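Local atomic coordinates of insecticidal crystal protein Cry7Cal (PDB entry 5ZI1), a protein that probably acts as an insecticidal toxin of the three-domain Cry type, binding receptors in the insect gut and perforating the membranes of its cells. Residues V373-L378 against A391-N396; T357-A362 against K404-S409; V301-V306 against S341-T346; A313-H318 against S433-I438. One frame throughout, in Å; residues are numbered along the deposited sequence.

Contact 1 of 4, residues V373-L378 against A391-N396; sequences VPLLRL and AFSFSN
The F392 ring lies across strand 373-378, with one face toward L376. L376 N sits 3.9 Å above the ring plane, offset toward the rim. L376 CB touches CZ of F392 at 3.6 Å. V373 O and P374 O come up to the edge of the same ring, and P374 O is 3.5 Å from F392 CD1. CG of F392 stands between the backbone N and the carbonyl carbon (chi1 61°), on the face of the sheet that carries L376. F394, next but one in the chain, turns a face of its ring to F392 CD1, near the rim.

The strands are antiparallel. F394 N donates to P374 O at 2.8 Å and is nearly straight (164°). The two bonds that pair L376 with F392 are longer and weak. L375 CD1 rests against S393 OG at 3.3 Å. On the same face of the sheet R377 CB meets A391 CB at 3.7 Å. At the other end N396 crosses the proline ring obliquely, ND2 lying 3.6 Å from P374 CG, while its OD1 accepts from I398 N.

The chemistry is mixed. One firm bond, from F394 just past the strand end, and two weak ones within the strand pairing hold the backbones, and carbonyl oxygens at the F392 edge probably gain from the slightly positive rim hydrogens. CA-H...O contacts and van der Waals contacts of the side chains add to this.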
loop_
_atom_site.group_PDB
_atom_site.type_symbol
_atom_site.label_atom_id
_atom_site.label_comp_id
_atom_site.label_asym_id
_atom_site.label_seq_id
_atom_site.Cartn_x
_atom_site.Cartn_y
_atom_site.Cartn_z
ATOM N N VAL A 373 26.507 -5.197 10.549
ATOM C CA VAL A 373 25.759 -3.962 10.764
ATOM C C VAL A 373 26.100 -3.463 12.166
ATOM O O VAL A 373 25.356 -3.728 13.126
ATOM C CB VAL A 373 24.248 -4.181 10.586
ATOM C CG1 VAL A 373 23.512 -2.875 10.825
ATOM C CG2 VAL A 373 23.946 -4.754 9.170
ATOM N N PRO A 374 27.223 -2.762 12.347
ATOM C CA PRO A 374 27.632 -2.394 13.712
ATOM C C PRO A 374 26.850 -1.230 14.283
ATOM O O PRO A 374 26.911 -1.013 15.504
ATOM C CB PRO A 374 29.126 -2.051 13.563
ATOM C CG PRO A 374 29.326 -1.744 12.117
ATOM C CD PRO A 374 28.282 -2.509 11.343
ATOM N N LEU A 375 26.091 -0.505 13.457
ATOM C CA LEU A 375 25.329 0.630 13.951
ATOM C C LEU A 375 23.967 0.698 13.264
ATOM O O LEU A 375 23.871 0.555 12.036
ATOM C CB LEU A 375 26.125 1.919 13.750
ATOM C CG LEU A 375 25.454 3.217 14.202
ATOM C CD1 LEU A 375 26.539 4.222 14.581
ATOM C CD2 LEU A 375 24.539 3.842 13.147
ATOM N N LEU A 376 22.924 0.905 14.070
ATOM C CA LEU A 376 21.551 1.097 13.608
ATOM C C LEU A 376 20.896 2.113 14.530
ATOM O O LEU A 376 20.812 1.889 15.737
ATOM C CB LEU A 376 20.770 -0.220 13.621
ATOM C CG LEU A 376 19.299 -0.232 13.158
ATOM C CD1 LEU A 376 19.201 0.011 11.666
ATOM C CD2 LEU A 376 18.656 -1.552 13.518
ATOM N N ARG A 377 20.446 3.230 13.969
ATOM C CA ARG A 377 19.812 4.313 14.710
ATOM C C ARG A 377 18.374 4.481 14.220
ATOM O O ARG A 377 18.136 4.588 13.012
ATOM C CB ARG A 377 20.617 5.604 14.514
ATOM C CG ARG A 377 20.119 6.840 15.228
ATOM C CD ARG A 377 20.827 8.068 14.680
ATOM N NE ARG A 377 22.271 7.892 14.725
ATOM C CZ ARG A 377 23.116 8.302 13.780
ATOM N NH1 ARG A 377 24.414 8.092 13.935
ATOM N NH2 ARG A 377 22.674 8.914 12.687
ATOM N N LEU A 378 17.426 4.508 15.152
ATOM C CA LEU A 378 16.016 4.684 14.833
ATOM C C LEU A 378 15.550 6.074 15.234
ATOM O O LEU A 378 15.915 6.578 16.302
ATOM C CB LEU A 378 15.136 3.646 15.538
ATOM C CG LEU A 378 15.434 2.149 15.469
ATOM C CD1 LEU A 378 14.168 1.376 15.809
ATOM C CD2 LEU A 378 15.962 1.757 14.122
ATOM N N ALA A 391 19.679 4.073 19.454
ATOM C CA ALA A 391 20.723 3.527 18.600
ATOM C C ALA A 391 21.582 2.557 19.394
ATOM O O ALA A 391 21.495 2.464 20.620
ATOM C CB ALA A 391 21.583 4.637 17.993
ATOM N N PHE A 392 22.365 1.785 18.656
ATOM C CA PHE A 392 23.490 1.043 19.197
ATOM C C PHE A 392 24.658 1.248 18.254
ATOM O O PHE A 392 24.479 1.349 17.034
ATOM C CB PHE A 392 23.209 -0.471 19.385
ATOM C CG PHE A 392 22.883 -1.220 18.110
ATOM C CD1 PHE A 392 23.885 -1.637 17.243
ATOM C CD2 PHE A 392 21.574 -1.563 17.819
ATOM C CE1 PHE A 392 23.591 -2.339 16.079
ATOM C CE2 PHE A 392 21.263 -2.269 16.656
ATOM C CZ PHE A 392 22.271 -2.653 15.785
ATOM N N SER A 393 25.848 1.342 18.832
ATOM C CA SER A 393 27.083 1.527 18.081
ATOM C C SER A 393 28.092 0.535 18.631
ATOM O O SER A 393 28.568 0.693 19.761
ATOM C CB SER A 393 27.594 2.956 18.189
ATOM O OG SER A 393 28.446 3.250 17.097
ATOM N N PHE A 394 28.371 -0.503 17.853
ATOM C CA PHE A 394 29.261 -1.576 18.253
ATOM C C PHE A 394 30.617 -1.407 17.586
ATOM O O PHE A 394 30.774 -0.661 16.617
ATOM C CB PHE A 394 28.665 -2.930 17.891
ATOM C CG PHE A 394 27.423 -3.262 18.648
ATOM C CD1 PHE A 394 27.274 -2.855 19.961
ATOM C CD2 PHE A 394 26.396 -3.975 18.043
ATOM C CE1 PHE A 394 26.121 -3.154 20.664
ATOM C CE2 PHE A 394 25.250 -4.289 18.737
ATOM C CZ PHE A 394 25.110 -3.877 20.053
ATOM N N SER A 395 31.590 -2.161 18.093
ATOM C CA SER A 395 32.970 -1.971 17.675
ATOM C C SER A 395 33.093 -2.133 16.172
ATOM O O SER A 395 32.395 -2.939 15.556
ATOM C CB SER A 395 33.897 -2.966 18.361
ATOM O OG SER A 395 34.151 -4.050 17.485
ATOM N N ASN A 396 33.976 -1.340 15.583
ATOM C CA ASN A 396 34.206 -1.351 14.149
ATOM C C ASN A 396 35.398 -0.456 13.835
ATOM O O ASN A 396 35.324 0.768 13.990
ATOM C CB ASN A 396 32.943 -0.894 13.402
ATOM C CG ASN A 396 33.176 -0.704 11.931
ATOM O OD1 ASN A 396 34.124 -1.254 11.359
ATOM N ND2 ASN A 396 32.314 0.083 11.298
#

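Contact 2 of 4, residues T357-A362 against K404-S409; sequences TYSIAA and KSTYSS
K404 pairs with A361 in both directions: its N donates to A361 O, and its O accepts from A361 N at 2.6 Å, almost straight (173°). K404 O also accepts a hydrogen bond from a water. The lysine chain is extended as far as CE and then bends at its end (chi4 -79°), which brings NZ back to T406 OG1 at 2.7 Å. S405 lies on the opposite face of the sheet. Its CB packs on I360 CD1 at 3.7 Å and near Y358 OH. T406 forms the next hydrogen-bonded pair, with S359. The same water bridges their hydroxyls, at 2.7 Å from T406 OG1 and 2.8 Å from S359 OG. Y407 lays one ring face against Y358, whose CD1 stands 3.4 Å above the plane near the rim. The two rings are inclined at 44°, and Y358 CB also lies over the Y407 face. Y407 OH is bonded to Y379 OH. S408 closes the pairing: its N donates to T357 O, and its OG accepts from T357 N at 2.8 Å. Strand 404-407 thus ends up beside 352-365, the first strand of its sheet, giving the Greek key order of a beta-prism sheet in domain II of Cry toxins.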
loop_
_atom_site.group_PDB
_atom_site.type_symbol
_atom_site.label_atom_id
_atom_site.label_comp_id
_atom_site.label_asym_id
_atom_site.label_seq_id
_atom_site.Cartn_x
_atom_site.Cartn_y
_atom_site.Cartn_z
ATOM N N THR A 357 15.362 5.348 9.643
ATOM C CA THR A 357 16.488 4.610 10.206
ATOM C C THR A 357 17.775 5.045 9.522
ATOM O O THR A 357 17.771 5.553 8.396
ATOM C CB THR A 357 16.331 3.084 10.069
ATOM O OG1 THR A 357 16.285 2.728 8.681
ATOM C CG2 THR A 357 15.044 2.605 10.751
ATOM N N TYR A 358 18.886 4.857 10.240
ATOM C CA TYR A 358 20.235 5.108 9.748
ATOM C C TYR A 358 21.065 3.895 10.115
ATOM O O TYR A 358 20.961 3.393 11.241
ATOM C CB TYR A 358 20.829 6.389 10.350
ATOM C CG TYR A 358 22.326 6.598 10.105
ATOM C CD1 TYR A 358 22.802 7.057 8.876
ATOM C CD2 TYR A 358 23.254 6.333 11.104
ATOM C CE1 TYR A 358 24.144 7.233 8.644
ATOM C CE2 TYR A 358 24.619 6.522 10.888
ATOM C CZ TYR A 358 25.053 6.974 9.661
ATOM O OH TYR A 358 26.398 7.162 9.453
ATOM N N SER A 359 21.857 3.395 9.165
ATOM C CA SER A 359 22.643 2.197 9.429
ATOM C C SER A 359 24.042 2.318 8.833
ATOM O O SER A 359 24.266 3.060 7.874
ATOM C CB SER A 359 21.950 0.942 8.878
ATOM O OG SER A 359 21.889 0.976 7.459
ATOM N N ILE A 360 24.981 1.579 9.421
ATOM C CA ILE A 360 26.306 1.361 8.837
ATOM C C ILE A 360 26.386 -0.104 8.448
ATOM O O ILE A 360 26.180 -0.985 9.290
ATOM C CB ILE A 360 27.467 1.710 9.797
ATOM C CG1 ILE A 360 27.378 3.140 10.328
ATOM C CG2 ILE A 360 28.840 1.545 9.069
ATOM C CD1 ILE A 360 27.717 4.186 9.296
ATOM N N ALA A 361 26.702 -0.365 7.186
ATOM C CA ALA A 361 26.931 -1.723 6.715
ATOM C C ALA A 361 28.421 -1.918 6.454
ATOM O O ALA A 361 29.109 -0.997 6.000
ATOM C CB ALA A 361 26.118 -2.019 5.440
ATOM N N ALA A 362 28.911 -3.118 6.759
ATOM C CA ALA A 362 30.298 -3.487 6.527
ATOM C C ALA A 362 30.343 -4.975 6.211
ATOM O O ALA A 362 29.364 -5.708 6.415
ATOM C CB ALA A 362 31.179 -3.158 7.742
ATOM N N LYS A 404 29.370 1.223 4.231
ATOM C CA LYS A 404 28.269 1.881 3.550
ATOM C C LYS A 404 27.283 2.364 4.592
ATOM O O LYS A 404 26.770 1.566 5.388
ATOM C CB LYS A 404 27.590 0.953 2.544
ATOM C CG LYS A 404 26.372 1.593 1.914
ATOM C CD LYS A 404 25.728 0.687 0.914
ATOM C CE LYS A 404 24.608 1.412 0.176
ATOM N NZ LYS A 404 23.363 1.493 0.998
ATOM N N SER A 405 27.045 3.667 4.606
ATOM C CA SER A 405 26.010 4.240 5.443
ATOM C C SER A 405 24.752 4.445 4.606
ATOM O O SER A 405 24.826 4.721 3.405
ATOM C CB SER A 405 26.475 5.559 6.053
ATOM O OG SER A 405 26.748 6.481 5.024
ATOM N N THR A 406 23.595 4.301 5.249
ATOM C CA THR A 406 22.311 4.380 4.556
ATOM C C THR A 406 21.290 5.065 5.449
ATOM O O THR A 406 21.254 4.810 6.658
ATOM C CB THR A 406 21.794 2.989 4.170
ATOM O OG1 THR A 406 22.833 2.279 3.489
ATOM C CG2 THR A 406 20.515 3.069 3.272
ATOM N N TYR A 407 20.489 5.954 4.841
ATOM C CA TYR A 407 19.275 6.505 5.440
ATOM C C TYR A 407 18.045 5.871 4.790
ATOM O O TYR A 407 17.905 5.880 3.564
ATOM C CB TYR A 407 19.225 8.025 5.272
ATOM C CG TYR A 407 19.836 8.796 6.430
ATOM C CD1 TYR A 407 19.110 9.029 7.587
ATOM C CD2 TYR A 407 21.143 9.277 6.369
ATOM C CE1 TYR A 407 19.654 9.720 8.656
ATOM C CE2 TYR A 407 21.695 9.972 7.423
ATOM C CZ TYR A 407 20.949 10.191 8.571
ATOM O OH TYR A 407 21.486 10.878 9.642
ATOM N N SER A 408 17.152 5.328 5.615
ATOM C CA SER A 408 15.900 4.783 5.096
ATOM C C SER A 408 15.159 5.809 4.250
ATOM O O SER A 408 14.571 5.472 3.210
ATOM C CB SER A 408 15.017 4.321 6.253
ATOM O OG SER A 408 14.567 5.432 6.999
ATOM N N SER A 409 15.180 7.068 4.686
ATOM C CA SER A 409 14.480 8.140 4.001
ATOM C C SER A 409 15.006 8.390 2.609
ATOM O O SER A 409 14.450 9.238 1.908
ATOM C CB SER A 409 14.572 9.429 4.810
ATOM O OG SER A 409 15.935 9.783 5.041
HETATM O O HOH W 1 23.892 0.941 5.532
#

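Contact 3 of 4, residues V301-V306 against S341-T346; sequences VRARVV and STLSHT
V301 and H345 exchange two backbone hydrogen bonds, V301 N reaching H345 O at 2.9 Å. Further along, A303 N donates to L343 O from well above the carbonyl plane (46° out of it). A303 O receives two N-H groups: T342 N at 3.1 Å and, weakly, L343 N. T342 and L343 thus both face A303, a classic beta bulge at the start of strand 343-348.

This strand follows a run of three, 294-306, 312-324 and 331-336, and returns to pair with the first of them. The topology is a Greek key, as in the beta-prism of domain II in three-domain Cry toxins.

Water provides a further link beside the bulge. It accepts from V305 N and lies 2.6 Å from T342 OG1.

Apolar contacts gather on the A303 and L343 face. A303 CB and L343 CB are 4.2 Å apart, and L343 CD1 touches V305 CG2 at 4.0 Å. F394, just beyond strand 387-393 of the neighbouring sheet, touches A303.

On the other face R302 packs by its carbons. Its CB meets S341 CB at 3.7 Å, and its chain, bent at chi2 (-56°), sets CD beside S344 CB at 3.7 Å. The guanidinium NH1 comes close to S344 OG, but the angle is poor for a hydrogen bond. That hydroxyl is bonded to N300 ND2, and S341 OG to S338 O.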
loop_
_atom_site.group_PDB
_atom_site.type_symbol
_atom_site.label_atom_id
_atom_site.label_comp_id
_atom_site.label_asym_id
_atom_site.label_seq_id
_atom_site.Cartn_x
_atom_site.Cartn_y
_atom_site.Cartn_z
ATOM N N VAL A 301 18.710 -7.082 19.274
ATOM C CA VAL A 301 19.844 -7.513 18.468
ATOM C C VAL A 301 20.879 -8.144 19.388
ATOM O O VAL A 301 21.155 -7.622 20.472
ATOM C CB VAL A 301 20.448 -6.341 17.667
ATOM C CG1 VAL A 301 21.814 -6.714 17.082
ATOM C CG2 VAL A 301 19.508 -5.921 16.574
ATOM N N ARG A 302 21.421 -9.287 18.970
ATOM C CA ARG A 302 22.570 -9.910 19.613
ATOM C C ARG A 302 23.733 -9.910 18.636
ATOM O O ARG A 302 23.563 -10.266 17.460
ATOM C CB ARG A 302 22.292 -11.347 20.047
ATOM C CG ARG A 302 21.212 -11.490 21.071
ATOM C CD ARG A 302 21.472 -10.668 22.289
ATOM N NE ARG A 302 21.101 -11.424 23.479
ATOM C CZ ARG A 302 20.047 -11.154 24.244
ATOM N NH1 ARG A 302 19.261 -10.119 23.964
ATOM N NH2 ARG A 302 19.786 -11.917 25.301
ATOM N N ALA A 303 24.920 -9.546 19.131
ATOM C CA ALA A 303 26.066 -9.397 18.260
ATOM C C ALA A 303 27.325 -9.844 18.989
ATOM O O ALA A 303 27.372 -9.905 20.223
ATOM C CB ALA A 303 26.200 -7.955 17.769
ATOM N N ARG A 304 28.347 -10.177 18.201
ATOM C CA ARG A 304 29.635 -10.577 18.744
ATOM C C ARG A 304 30.717 -9.929 17.902
ATOM O O ARG A 304 30.471 -9.496 16.776
ATOM C CB ARG A 304 29.809 -12.102 18.772
ATOM C CG ARG A 304 30.033 -12.726 17.410
ATOM C CD ARG A 304 30.119 -14.237 17.520
ATOM N NE ARG A 304 30.058 -14.860 16.204
ATOM C CZ ARG A 304 31.103 -15.345 15.544
ATOM N NH1 ARG A 304 30.931 -15.874 14.339
ATOM N NH2 ARG A 304 32.313 -15.304 16.083
ATOM N N VAL A 305 31.917 -9.859 18.477
ATOM C CA VAL A 305 33.083 -9.211 17.884
ATOM C C VAL A 305 33.970 -10.271 17.260
ATOM O O VAL A 305 34.229 -11.318 17.864
ATOM C CB VAL A 305 33.863 -8.411 18.950
ATOM C CG1 VAL A 305 35.042 -7.687 18.328
ATOM C CG2 VAL A 305 32.944 -7.429 19.665
ATOM N N VAL A 306 34.443 -10.004 16.052
ATOM C CA VAL A 306 35.391 -10.879 15.381
ATOM C C VAL A 306 36.578 -10.031 14.955
ATOM O O VAL A 306 36.459 -8.820 14.752
ATOM C CB VAL A 306 34.779 -11.601 14.162
ATOM C CG1 VAL A 306 33.662 -12.535 14.611
ATOM C CG2 VAL A 306 34.278 -10.587 13.156
ATOM N N SER A 341 27.093 -14.577 21.587
ATOM C CA SER A 341 26.959 -13.133 21.568
ATOM C C SER A 341 27.469 -12.551 22.878
ATOM O O SER A 341 27.271 -13.126 23.949
ATOM C CB SER A 341 25.503 -12.731 21.367
ATOM O OG SER A 341 24.741 -13.124 22.494
ATOM N N THR A 342 28.121 -11.399 22.778
ATOM C CA THR A 342 28.597 -10.636 23.928
ATOM C C THR A 342 27.969 -9.251 23.971
ATOM O O THR A 342 28.302 -8.454 24.861
ATOM C CB THR A 342 30.130 -10.498 23.892
ATOM O OG1 THR A 342 30.515 -9.856 22.671
ATOM C CG2 THR A 342 30.805 -11.855 23.954
ATOM N N LEU A 343 27.087 -8.938 23.016
ATOM C CA LEU A 343 26.504 -7.614 22.870
ATOM C C LEU A 343 25.019 -7.768 22.596
ATOM O O LEU A 343 24.580 -8.759 22.000
ATOM C CB LEU A 343 27.157 -6.808 21.739
ATOM C CG LEU A 343 28.688 -6.722 21.711
ATOM C CD1 LEU A 343 29.193 -6.333 20.319
ATOM C CD2 LEU A 343 29.218 -5.750 22.774
ATOM N N SER A 344 24.258 -6.763 23.022
ATOM C CA SER A 344 22.807 -6.828 23.007
ATOM C C SER A 344 22.251 -5.418 23.049
ATOM O O SER A 344 22.749 -4.577 23.793
ATOM C CB SER A 344 22.280 -7.635 24.194
ATOM O OG SER A 344 20.866 -7.572 24.261
ATOM N N HIS A 345 21.226 -5.162 22.243
ATOM C CA HIS A 345 20.485 -3.917 22.363
ATOM C C HIS A 345 19.012 -4.196 22.129
ATOM O O HIS A 345 18.642 -4.981 21.251
ATOM C CB HIS A 345 20.980 -2.848 21.388
ATOM C CG HIS A 345 20.456 -1.477 21.692
ATOM N ND1 HIS A 345 19.196 -1.053 21.305
ATOM C CD2 HIS A 345 21.014 -0.442 22.369
ATOM C CE1 HIS A 345 19.013 0.193 21.715
ATOM N NE2 HIS A 345 20.102 0.586 22.364
ATOM N N THR A 346 18.173 -3.560 22.928
ATOM C CA THR A 346 16.730 -3.695 22.789
ATOM C C THR A 346 16.157 -2.316 22.514
ATOM O O THR A 346 16.341 -1.390 23.310
ATOM C CB THR A 346 16.107 -4.326 24.035
ATOM O OG1 THR A 346 16.657 -5.634 24.235
ATOM C CG2 THR A 346 14.602 -4.463 23.866
HETATM O O HOH W 2 32.303 -10.896 21.166
#

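Contact 4 of 4, residues A313-H318 against S433-I438; sequences AIWTGH and SYVSEI
H318 and V435 bring the two backbones nearest, and even there the CA atoms are 8.4 Å apart. The strand axes approach to 9.2 Å at an angle of 133°. The strands belong to different sheets, so side chains bridge the gap. Each strand also takes part in a classic beta bulge: T316 and G317 both face R302, and S433 and Y434 both face G451.

H318 does most of the bridging. Its CG stands between its own backbone N and carbonyl carbon (chi1 77°), and its ring reaches across to strand 430-437. NE2 donates to V435 O at 2.9 Å in a nearly straight bond. The oxygen lies in the ring plane of H318, but the nitrogen sits far above the carbonyl plane of V435 (58° out of it). V435 CG1 adds a carbon contact 3.7 Å from NE2.

At the other ring nitrogen a water lies 2.8 Å from H318 ND1 and donates to E437 OE2 at 3.1 Å. ND1 and OE2 themselves are 4.1 Å apart. The carboxylate could raise the histidine's proton affinity, but R285, in a salt bridge with E437 OE1, probably offsets part of that effect. Y335 stacks on the H318 ring and probably helps hold it.

W315 meets V435 more loosely, CG1 lying at the edge of the indole 4.5 Å from CZ3. Its NE1 donates to V373 O on a third sheet. All the touching residues are buried. This is the interior of a beta-prism, where three antiparallel sheets turn inward on a shared core in domain II of Cry toxins.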
loop_
_atom_site.group_PDB
_atom_site.type_symbol
_atom_site.label_atom_id
_atom_site.label_comp_id
_atom_site.label_asym_id
_atom_site.label_seq_id
_atom_site.Cartn_x
_atom_site.Cartn_y
_atom_site.Cartn_z
ATOM N N ALA A 313 31.918 -5.793 15.124
ATOM C CA ALA A 313 30.817 -6.634 15.555
ATOM C C ALA A 313 29.990 -7.078 14.351
ATOM O O ALA A 313 29.958 -6.406 13.316
ATOM C CB ALA A 313 29.946 -5.892 16.564
ATOM N N ILE A 314 29.364 -8.254 14.493
ATOM C CA ILE A 314 28.401 -8.811 13.553
ATOM C C ILE A 314 27.242 -9.349 14.377
ATOM O O ILE A 314 27.433 -9.834 15.497
ATOM C CB ILE A 314 28.985 -9.951 12.683
ATOM C CG1 ILE A 314 29.377 -11.138 13.571
ATOM C CG2 ILE A 314 30.165 -9.478 11.824
ATOM C CD1 ILE A 314 29.801 -12.382 12.809
ATOM N N TRP A 315 26.030 -9.284 13.814
ATOM C CA TRP A 315 24.884 -9.818 14.542
ATOM C C TRP A 315 24.976 -11.331 14.583
ATOM O O TRP A 315 25.315 -11.966 13.587
ATOM C CB TRP A 315 23.544 -9.435 13.895
ATOM C CG TRP A 315 23.260 -7.982 13.749
ATOM C CD1 TRP A 315 24.144 -6.958 13.872
ATOM C CD2 TRP A 315 21.999 -7.390 13.434
ATOM N NE1 TRP A 315 23.514 -5.760 13.651
ATOM C CE2 TRP A 315 22.192 -5.998 13.390
ATOM C CE3 TRP A 315 20.723 -7.902 13.201
ATOM C CZ2 TRP A 315 21.164 -5.111 13.106
ATOM C CZ3 TRP A 315 19.698 -7.018 12.925
ATOM C CH2 TRP A 315 19.923 -5.641 12.879
ATOM N N THR A 316 24.676 -11.911 15.743
ATOM C CA THR A 316 24.486 -13.354 15.823
ATOM C C THR A 316 23.018 -13.743 15.653
ATOM O O THR A 316 22.715 -14.867 15.228
ATOM C CB THR A 316 24.995 -13.865 17.169
ATOM O OG1 THR A 316 24.167 -13.341 18.214
ATOM C CG2 THR A 316 26.451 -13.393 17.421
ATOM N N GLY A 317 22.106 -12.845 16.006
ATOM C CA GLY A 317 20.684 -13.115 15.902
ATOM C C GLY A 317 19.920 -11.851 16.219
ATOM O O GLY A 317 20.495 -10.830 16.607
ATOM N N HIS A 318 18.606 -11.927 16.048
ATOM C CA HIS A 318 17.754 -10.813 16.436
ATOM C C HIS A 318 16.325 -11.312 16.557
ATOM O O HIS A 318 15.981 -12.411 16.115
ATOM C CB HIS A 318 17.854 -9.647 15.450
ATOM C CG HIS A 318 17.097 -9.859 14.175
ATOM N ND1 HIS A 318 17.607 -10.586 13.119
ATOM C CD2 HIS A 318 15.875 -9.423 13.782
ATOM C CE1 HIS A 318 16.727 -10.586 12.132
ATOM N NE2 HIS A 318 15.672 -9.885 12.507
ATOM N N SER A 433 8.052 -1.592 10.624
ATOM C CA SER A 433 7.188 -2.654 11.097
ATOM C C SER A 433 7.881 -3.985 11.283
ATOM O O SER A 433 7.354 -4.827 12.021
ATOM C CB SER A 433 5.981 -2.838 10.149
ATOM O OG SER A 433 6.378 -3.015 8.786
ATOM N N TYR A 434 9.041 -4.212 10.679
ATOM C CA TYR A 434 9.593 -5.555 10.738
ATOM C C TYR A 434 11.099 -5.478 10.543
ATOM O O TYR A 434 11.628 -4.482 10.046
ATOM C CB TYR A 434 8.940 -6.479 9.673
ATOM C CG TYR A 434 9.064 -7.938 10.050
ATOM C CD1 TYR A 434 8.167 -8.517 10.940
ATOM C CD2 TYR A 434 10.120 -8.714 9.584
ATOM C CE1 TYR A 434 8.294 -9.831 11.344
ATOM C CE2 TYR A 434 10.255 -10.045 9.980
ATOM C CZ TYR A 434 9.329 -10.593 10.861
ATOM O OH TYR A 434 9.435 -11.908 11.266
ATOM N N VAL A 435 11.782 -6.550 10.940
ATOM C CA VAL A 435 13.187 -6.761 10.595
ATOM C C VAL A 435 13.345 -8.225 10.220
ATOM O O VAL A 435 13.316 -9.094 11.100
ATOM C CB VAL A 435 14.160 -6.420 11.737
ATOM C CG1 VAL A 435 15.591 -6.436 11.189
ATOM C CG2 VAL A 435 13.804 -5.080 12.411
ATOM N N SER A 436 13.530 -8.500 8.937
ATOM C CA SER A 436 13.828 -9.848 8.495
ATOM C C SER A 436 15.324 -9.933 8.199
ATOM O O SER A 436 16.107 -9.089 8.639
ATOM C CB SER A 436 12.971 -10.198 7.277
ATOM O OG SER A 436 13.239 -9.291 6.229
ATOM N N GLU A 437 15.731 -10.934 7.434
ATOM C CA GLU A 437 17.122 -11.036 7.044
ATOM C C GLU A 437 17.203 -11.709 5.682
ATOM O O GLU A 437 16.221 -12.261 5.167
ATOM C CB GLU A 437 17.927 -11.822 8.068
ATOM C CG GLU A 437 17.566 -13.266 8.074
ATOM C CD GLU A 437 18.091 -14.005 9.273
ATOM O OE1 GLU A 437 18.040 -15.257 9.257
ATOM O OE2 GLU A 437 18.535 -13.340 10.238
ATOM N N ILE A 438 18.410 -11.654 5.122
ATOM C CA ILE A 438 18.761 -12.317 3.882
ATOM C C ILE A 438 19.230 -13.724 4.208
ATOM O O ILE A 438 20.140 -13.909 5.028
ATOM C CB ILE A 438 19.855 -11.533 3.143
ATOM C CG1 ILE A 438 19.285 -10.254 2.548
ATOM C CG2 ILE A 438 20.466 -12.376 2.054
ATOM C CD1 ILE A 438 18.175 -10.509 1.494
HETATM O O HOH W 3 19.694 -12.386 12.935
#

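All four contacts lie in the middle, beta-prism domain. Contacts 1 and 2 share one four-stranded sheet, their centres about 10 Å apart, with strands 369-382 and 352-365 adjacent between them. Contact 3 belongs to a second sheet, in which its strand 294-306 borders 312-324 of contact 4. Contact 4 joins that sheet to the third, through strand 430-437. Contacts 2 and 3 are farthest apart, centres about 18 Å. Along the chain contact 3 comes first and interleaves with contact 4. Contact 4 encloses contact 2, which encloses contact 1. Contact 1 touches the other three. Contacts 1 to 3 thus build the sheets by strand pairing, and contact 4 joins two sheets through side chains in the core.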